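Local atomic coordinates of putative citrate lyase, alfa subunit (PDB entry 2HJ0), a protein that is a putative citrate lyase alpha subunit of the CitF family, whose chain contains two large mixed beta-sheets and many helices. Residues S124-R127 with D128-A132; V431-G435 with T436-V440; G307-N311 with A312-L316. All coordinates share one frame; numbering follows the deposited sequence.

Interaction 1 of 3, residues S124-R127 with D128-A132; sequences SGLR and DKVGA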
loop_
_atom_site.group_PDB
_atom_site.type_symbol
_atom_site.label_atom_id
_atom_site.label_comp_id
_atom_site.label_asym_id
_atom_site.label_seq_id
_atom_site.Cartn_x
_atom_site.Cartn_y
_atom_site.Cartn_z
ATOM N N SER A 124 14.962 17.265 3.429
ATOM C CA SER A 124 15.754 17.331 2.216
ATOM C C SER A 124 16.441 18.683 2.136
ATOM O O SER A 124 17.650 18.771 1.907
ATOM C CB SER A 124 14.854 17.107 0.994
ATOM O OG SER A 124 15.541 17.375 -0.218
ATOM N N GLY A 125 15.670 19.743 2.343
ATOM C CA GLY A 125 16.248 21.069 2.272
ATOM C C GLY A 125 15.620 22.072 3.210
ATOM O O GLY A 125 14.660 21.776 3.913
ATOM N N LEU A 126 16.158 23.277 3.224
ATOM C CA LEU A 126 15.616 24.291 4.098
ATOM C C LEU A 126 15.302 25.546 3.291
ATOM O O LEU A 126 14.528 26.394 3.731
ATOM C CB LEU A 126 16.625 24.590 5.216
ATOM C CG LEU A 126 17.114 23.377 6.018
ATOM C CD1 LEU A 126 18.276 23.788 6.892
ATOM C CD2 LEU A 126 15.982 22.801 6.849
ATOM N N ARG A 127 15.892 25.636 2.100
ATOM C CA ARG A 127 15.727 26.775 1.189
ATOM C C ARG A 127 16.296 28.057 1.781
ATOM O O ARG A 127 16.914 28.041 2.841
ATOM C CB ARG A 127 14.254 26.998 0.803
ATOM C CG ARG A 127 13.616 25.885 -0.037
ATOM C CD ARG A 127 14.449 25.513 -1.276
ATOM N NE ARG A 127 13.970 24.285 -1.932
ATOM C CZ ARG A 127 14.642 23.621 -2.873
ATOM N NH1 ARG A 127 14.132 22.521 -3.410
ATOM N NH2 ARG A 127 15.833 24.054 -3.275
ATOM N N ASP A 128 16.062 29.161 1.080
ATOM C CA ASP A 128 16.554 30.489 1.450
ATOM C C ASP A 128 16.385 30.949 2.900
ATOM O O ASP A 128 17.355 30.997 3.659
ATOM C CB ASP A 128 15.927 31.530 0.512
ATOM C CG ASP A 128 16.155 31.206 -0.968
ATOM O OD1 ASP A 128 17.332 31.051 -1.386
ATOM O OD2 ASP A 128 15.158 31.117 -1.721
ATOM N N LYS A 129 15.157 31.301 3.271
ATOM C CA LYS A 129 14.846 31.800 4.609
ATOM C C LYS A 129 15.191 30.887 5.788
ATOM O O LYS A 129 16.029 31.239 6.621
ATOM C CB LYS A 129 13.368 32.193 4.676
ATOM C CG LYS A 129 12.941 33.076 3.521
ATOM C CD LYS A 129 11.716 33.906 3.853
ATOM C CE LYS A 129 11.394 34.848 2.701
ATOM N NZ LYS A 129 12.610 35.613 2.266
ATOM N N VAL A 130 14.549 29.726 5.878
ATOM C CA VAL A 130 14.838 28.818 6.986
ATOM C C VAL A 130 16.317 28.436 7.002
ATOM O O VAL A 130 16.946 28.414 8.058
ATOM C CB VAL A 130 13.990 27.524 6.909
ATOM C CG1 VAL A 130 14.364 26.582 8.051
ATOM C CG2 VAL A 130 12.513 27.868 6.976
ATOM N N GLY A 131 16.862 28.143 5.826
ATOM C CA GLY A 131 18.261 27.772 5.726
ATOM C C GLY A 131 19.193 28.871 6.202
ATOM O O GLY A 131 20.217 28.591 6.829
ATOM N N ALA A 132 18.843 30.118 5.897
ATOM C CA ALA A 132 19.632 31.283 6.306
ATOM C C ALA A 132 19.702 31.298 7.819
ATOM O O ALA A 132 20.782 31.355 8.399
ATOM C CB ALA A 132 18.981 32.563 5.810
#
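L126 lays the root of its side chain over the backbone of G131, its CB standing 3.6 Å from G131 CA and equally near the amide nitrogen. With CG anti to its carbonyl carbon (chi1 -54°), the rest of the leucine runs on past the glycine, and CD1 reaches the CA of G131 at van der Waals distance. V130 comes in alongside: its CG1 lies 4.1 Å from L126 CB, while its CB sits 3.4 Å from L126 O. Leucine and valine suit these buried places, since both offer hydrocarbon to a shared apolar patch at the start of helix 127-135.

The backbone adds a polar thread. G131 N donates to R127 O over 3.0 Å, a weak bond because the angle at the hydrogen is only 129°. Glycine suits the site because its bare CA presents no side chain to R127 O.

The charged ends turn elsewhere. R127 leads away from the helix, its side chain about 3 Å from a bound citric acid, measured between nearest atoms. D128 OD2 accepts from N104 ND2, and N104 OD1 accepts from K129 N; the other carboxylate oxygen has a long, weak ion pair with R394. The amide of N104 thus ties the first helical turn to a neighbouring loop. Set near the N-terminal end of the helix, the carboxylate of D128 is probably stabilised by the helix dipole, whereas R127 turns away toward the bound citric acid, which may be anionic here, with R127 NE and D128 OD2 6.9 Å apart.

Interaction 2 of 3, residues V431-G435 with T436-V440; sequences VITPG and TSVDV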
loop_
_atom_site.group_PDB
_atom_site.type_symbol
_atom_site.label_atom_id
_atom_site.label_comp_id
_atom_site.label_asym_id
_atom_site.label_seq_id
_atom_site.Cartn_x
_atom_site.Cartn_y
_atom_site.Cartn_z
ATOM N N VAL A 431 29.423 18.481 0.706
ATOM C CA VAL A 431 29.307 17.344 -0.195
ATOM C C VAL A 431 27.992 16.599 -0.011
ATOM O O VAL A 431 27.708 16.094 1.076
ATOM C CB VAL A 431 30.429 16.320 0.029
ATOM C CG1 VAL A 431 30.226 15.118 -0.880
ATOM C CG2 VAL A 431 31.771 16.952 -0.216
ATOM N N ILE A 432 27.191 16.524 -1.072
ATOM C CA ILE A 432 25.930 15.798 -1.000
ATOM C C ILE A 432 26.032 14.512 -1.814
ATOM O O ILE A 432 25.568 13.462 -1.373
ATOM C CB ILE A 432 24.724 16.646 -1.488
ATOM C CG1 ILE A 432 24.299 17.630 -0.397
ATOM C CG2 ILE A 432 23.526 15.746 -1.768
ATOM C CD1 ILE A 432 25.395 18.539 0.058
ATOM N N THR A 433 26.650 14.588 -2.987
ATOM C CA THR A 433 26.808 13.412 -3.838
ATOM C C THR A 433 28.278 13.164 -4.163
ATOM O O THR A 433 28.950 13.998 -4.767
ATOM C CB THR A 433 26.048 13.567 -5.172
ATOM O OG1 THR A 433 24.660 13.802 -4.910
ATOM C CG2 THR A 433 26.206 12.310 -6.029
ATOM N N PRO A 434 28.796 12.001 -3.776
ATOM C CA PRO A 434 30.197 11.634 -4.025
ATOM C C PRO A 434 30.523 11.479 -5.511
ATOM O O PRO A 434 29.698 10.997 -6.292
ATOM C CB PRO A 434 30.356 10.318 -3.264
ATOM C CG PRO A 434 28.988 9.706 -3.388
ATOM C CD PRO A 434 28.056 10.894 -3.149
ATOM N N GLY A 435 31.732 11.892 -5.886
ATOM C CA GLY A 435 32.155 11.817 -7.269
ATOM C C GLY A 435 32.034 10.427 -7.839
ATOM O O GLY A 435 31.767 10.231 -9.032
ATOM N N THR A 436 32.239 9.444 -6.981
ATOM C CA THR A 436 32.128 8.058 -7.407
ATOM C C THR A 436 30.748 7.720 -7.988
ATOM O O THR A 436 30.570 6.640 -8.539
ATOM C CB THR A 436 32.395 7.137 -6.250
ATOM O OG1 THR A 436 31.625 7.575 -5.130
ATOM C CG2 THR A 436 33.859 7.156 -5.897
ATOM N N SER A 437 29.790 8.642 -7.857
ATOM C CA SER A 437 28.433 8.458 -8.376
ATOM C C SER A 437 28.202 9.313 -9.618
ATOM O O SER A 437 27.192 9.173 -10.308
ATOM C CB SER A 437 27.378 8.840 -7.322
ATOM O OG SER A 437 27.177 7.821 -6.369
ATOM N N VAL A 438 29.131 10.223 -9.884
ATOM C CA VAL A 438 29.013 11.101 -11.032
ATOM C C VAL A 438 29.844 10.511 -12.160
ATOM O O VAL A 438 31.051 10.323 -12.025
ATOM C CB VAL A 438 29.498 12.510 -10.685
ATOM C CG1 VAL A 438 29.322 13.425 -11.877
ATOM C CG2 VAL A 438 28.716 13.030 -9.478
ATOM N N ASP A 439 29.180 10.207 -13.269
ATOM C CA ASP A 439 29.838 9.606 -14.417
ATOM C C ASP A 439 30.305 10.602 -15.459
ATOM O O ASP A 439 31.453 10.553 -15.907
ATOM C CB ASP A 439 28.907 8.594 -15.069
ATOM C CG ASP A 439 28.551 7.457 -14.136
ATOM O OD1 ASP A 439 29.487 6.786 -13.658
ATOM O OD2 ASP A 439 27.340 7.231 -13.875
ATOM N N VAL A 440 29.417 11.501 -15.855
ATOM C CA VAL A 440 29.753 12.484 -16.868
ATOM C C VAL A 440 29.270 13.860 -16.485
ATOM O O VAL A 440 28.138 14.035 -16.039
ATOM C CB VAL A 440 29.110 12.133 -18.226
ATOM C CG1 VAL A 440 29.579 13.134 -19.282
ATOM C CG2 VAL A 440 29.450 10.703 -18.618
#
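Two first torsions set the side chains of this turn: chi1 of -58° in T433 puts CG2 anti to the backbone N, facing along the chain toward S437, and chi1 of 48° in T436 tucks OG1 between its own N and carbonyl carbon, over the proline. The methyl T433 CG2 rests 3.9 Å from S437 CB, while T433 OG1 is hydrogen-bonded to H400, so threonine serves both an apolar and a polar neighbour. T436 crosses P434 at about a right angle, its OG1 touching P434 CB at 3.6 Å.

Two backbone bonds draw the chain round. V438 N donates to G435 O over 2.8 Å with an angle of 150° at the hydrogen, approaching from above the carbonyl plane. S437 N donates to P434 O at a like length, though the place of that nitrogen is less sure. V438 swings CG2 back toward the carbonyl of P434 and packs on V383 and V412. Proline, having no N-H to bury, fits the entrance to the turn; G435, with no side chain, suits the buried bend that follows, its N-H bonded to N382. S437, small enough to lie close, packs against A404 and F405 of helix 400-406.

I432 and T433 both face V383 as a classic beta bulge, and the V438-to-G435 bond, probably supported by that of S437, then marks a short 3-10 turn leading to strand 440-442.

Interaction 3 of 3, residues G307-N311 with A312-L316; sequences GGITN and AMVEL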
loop_
_atom_site.group_PDB
_atom_site.type_symbol
_atom_site.label_atom_id
_atom_site.label_comp_id
_atom_site.label_asym_id
_atom_site.label_seq_id
_atom_site.Cartn_x
_atom_site.Cartn_y
_atom_site.Cartn_z
ATOM N N GLY A 307 10.906 10.398 -11.470
ATOM C CA GLY A 307 11.119 11.622 -10.717
ATOM C C GLY A 307 9.969 12.571 -10.489
ATOM O O GLY A 307 8.838 12.178 -10.190
ATOM N N GLY A 308 10.336 13.846 -10.553
ATOM C CA GLY A 308 9.396 14.924 -10.415
ATOM C C GLY A 308 9.049 15.158 -11.863
ATOM O O GLY A 308 9.902 15.537 -12.672
ATOM N N ILE A 309 7.795 14.887 -12.184
ATOM C CA ILE A 309 7.295 15.014 -13.528
ATOM C C ILE A 309 6.981 16.454 -13.867
ATOM O O ILE A 309 6.645 17.232 -12.987
ATOM C CB ILE A 309 6.048 14.154 -13.670
ATOM C CG1 ILE A 309 6.375 12.733 -13.203
ATOM C CG2 ILE A 309 5.537 14.190 -15.099
ATOM C CD1 ILE A 309 7.599 12.108 -13.874
ATOM N N THR A 310 7.143 16.812 -15.140
ATOM C CA THR A 310 6.832 18.161 -15.630
ATOM C C THR A 310 5.994 17.931 -16.876
ATOM O O THR A 310 5.919 16.803 -17.367
ATOM C CB THR A 310 8.069 18.946 -16.058
ATOM O OG1 THR A 310 8.448 18.537 -17.371
ATOM C CG2 THR A 310 9.216 18.692 -15.118
ATOM N N ASN A 311 5.371 18.987 -17.390
ATOM C CA ASN A 311 4.544 18.853 -18.583
ATOM C C ASN A 311 5.301 18.253 -19.758
ATOM O O ASN A 311 4.699 17.570 -20.577
ATOM C CB ASN A 311 3.949 20.200 -18.989
ATOM C CG ASN A 311 3.018 20.090 -20.186
ATOM O OD1 ASN A 311 3.363 20.520 -21.288
ATOM N ND2 ASN A 311 1.835 19.499 -19.979
ATOM N N ALA A 312 6.611 18.497 -19.840
ATOM C CA ALA A 312 7.409 17.951 -20.934
ATOM C C ALA A 312 7.329 16.442 -20.908
ATOM O O ALA A 312 7.320 15.775 -21.946
ATOM C CB ALA A 312 8.836 18.379 -20.808
HETATM N N MSE A 313 7.251 15.906 -19.699
HETATM C CA MSE A 313 7.165 14.471 -19.510
HETATM C C MSE A 313 5.805 13.938 -19.950
HETATM O O MSE A 313 5.718 12.882 -20.570
HETATM C CB MSE A 313 7.419 14.134 -18.045
HETATM C CG MSE A 313 8.334 12.955 -17.894
HETATM SE SE MSE A 313 9.923 13.202 -18.998
HETATM C CE MSE A 313 11.238 13.092 -17.549
ATOM N N VAL A 314 4.751 14.680 -19.628
ATOM C CA VAL A 314 3.411 14.286 -20.005
ATOM C C VAL A 314 3.350 14.336 -21.519
ATOM O O VAL A 314 2.770 13.465 -22.174
ATOM C CB VAL A 314 2.361 15.254 -19.439
ATOM C CG1 VAL A 314 0.951 14.742 -19.739
ATOM C CG2 VAL A 314 2.566 15.428 -17.953
ATOM N N GLU A 315 3.973 15.364 -22.067
ATOM C CA GLU A 315 4.021 15.556 -23.507
ATOM C C GLU A 315 4.543 14.275 -24.153
ATOM O O GLU A 315 3.910 13.740 -25.049
ATOM C CB GLU A 315 4.949 16.728 -23.841
ATOM C CG GLU A 315 4.424 17.711 -24.876
ATOM C CD GLU A 315 3.741 18.933 -24.267
ATOM O OE1 GLU A 315 2.575 18.836 -23.817
ATOM O OE2 GLU A 315 4.383 20.003 -24.240
ATOM N N LEU A 316 5.683 13.775 -23.686
ATOM C CA LEU A 316 6.259 12.560 -24.251
ATOM C C LEU A 316 5.394 11.320 -24.086
ATOM O O LEU A 316 5.372 10.443 -24.955
ATOM C CB LEU A 316 7.630 12.283 -23.644
ATOM C CG LEU A 316 8.788 13.201 -24.048
ATOM C CD1 LEU A 316 10.003 12.857 -23.192
ATOM C CD2 LEU A 316 9.119 13.039 -25.532
#
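The hydrogen bonds come first, and T310 is the hub. It holds the N-cap position of helix 311-318, where OG1, set by chi1 of 81° between the backbone N and the carbonyl carbon, accepts weakly from A312 N at 3.1 Å. Its carbonyl oxygen takes M313 N at 2.8 Å from above the carbonyl plane, and V314 N more weakly at 3.3 Å. One residue on, E315 N donates to N311 O over 2.8 Å, a straighter bond of 159°. The backbone N of N311 is hydrogen-bonded to D332 OD1.

Apolar contacts form the second group. I309 CG2 lies against M313 CB at 3.5 Å, and the two side chains cross at about a right angle; V314 CG2 is 4.3 Å from I309 CG2. M313, a selenomethionine, shares I325 of strand 322-327 with I309. Branched I309 thus packs short strand 308-309, paired in parallel with 329-330, against M313 of the helix, while V314, also branched, faces S335 and S338 of helix 333-341.

Threonine suits the cap because its hydroxyl can receive an N-H left over in the first turn, and that bond with the carbonyl acceptance gives partners, two of them weak, to three successive helical N-H groups.

Interactions 1 and 2 come nearest, about 7 Å between closest atoms although their centres are 23 Å apart. The gap is bridged by the 397-400 region: S124 bonds to the backbone of S397 and G398, I432 packs on S397, and T433 binds H400. Interaction 3 stands further off, about 11 Å from interaction 1 and 15 Å from interaction 2 by nearest atoms. Interaction 1 follows strand 118-123 of the ten-stranded sheet, whereas 431-440 leads into, and 307-316 comes after, strands of the nine-stranded one. The bound citric acid lies beside R127, so interaction 1 adjoins a molecule that may mark a pocket.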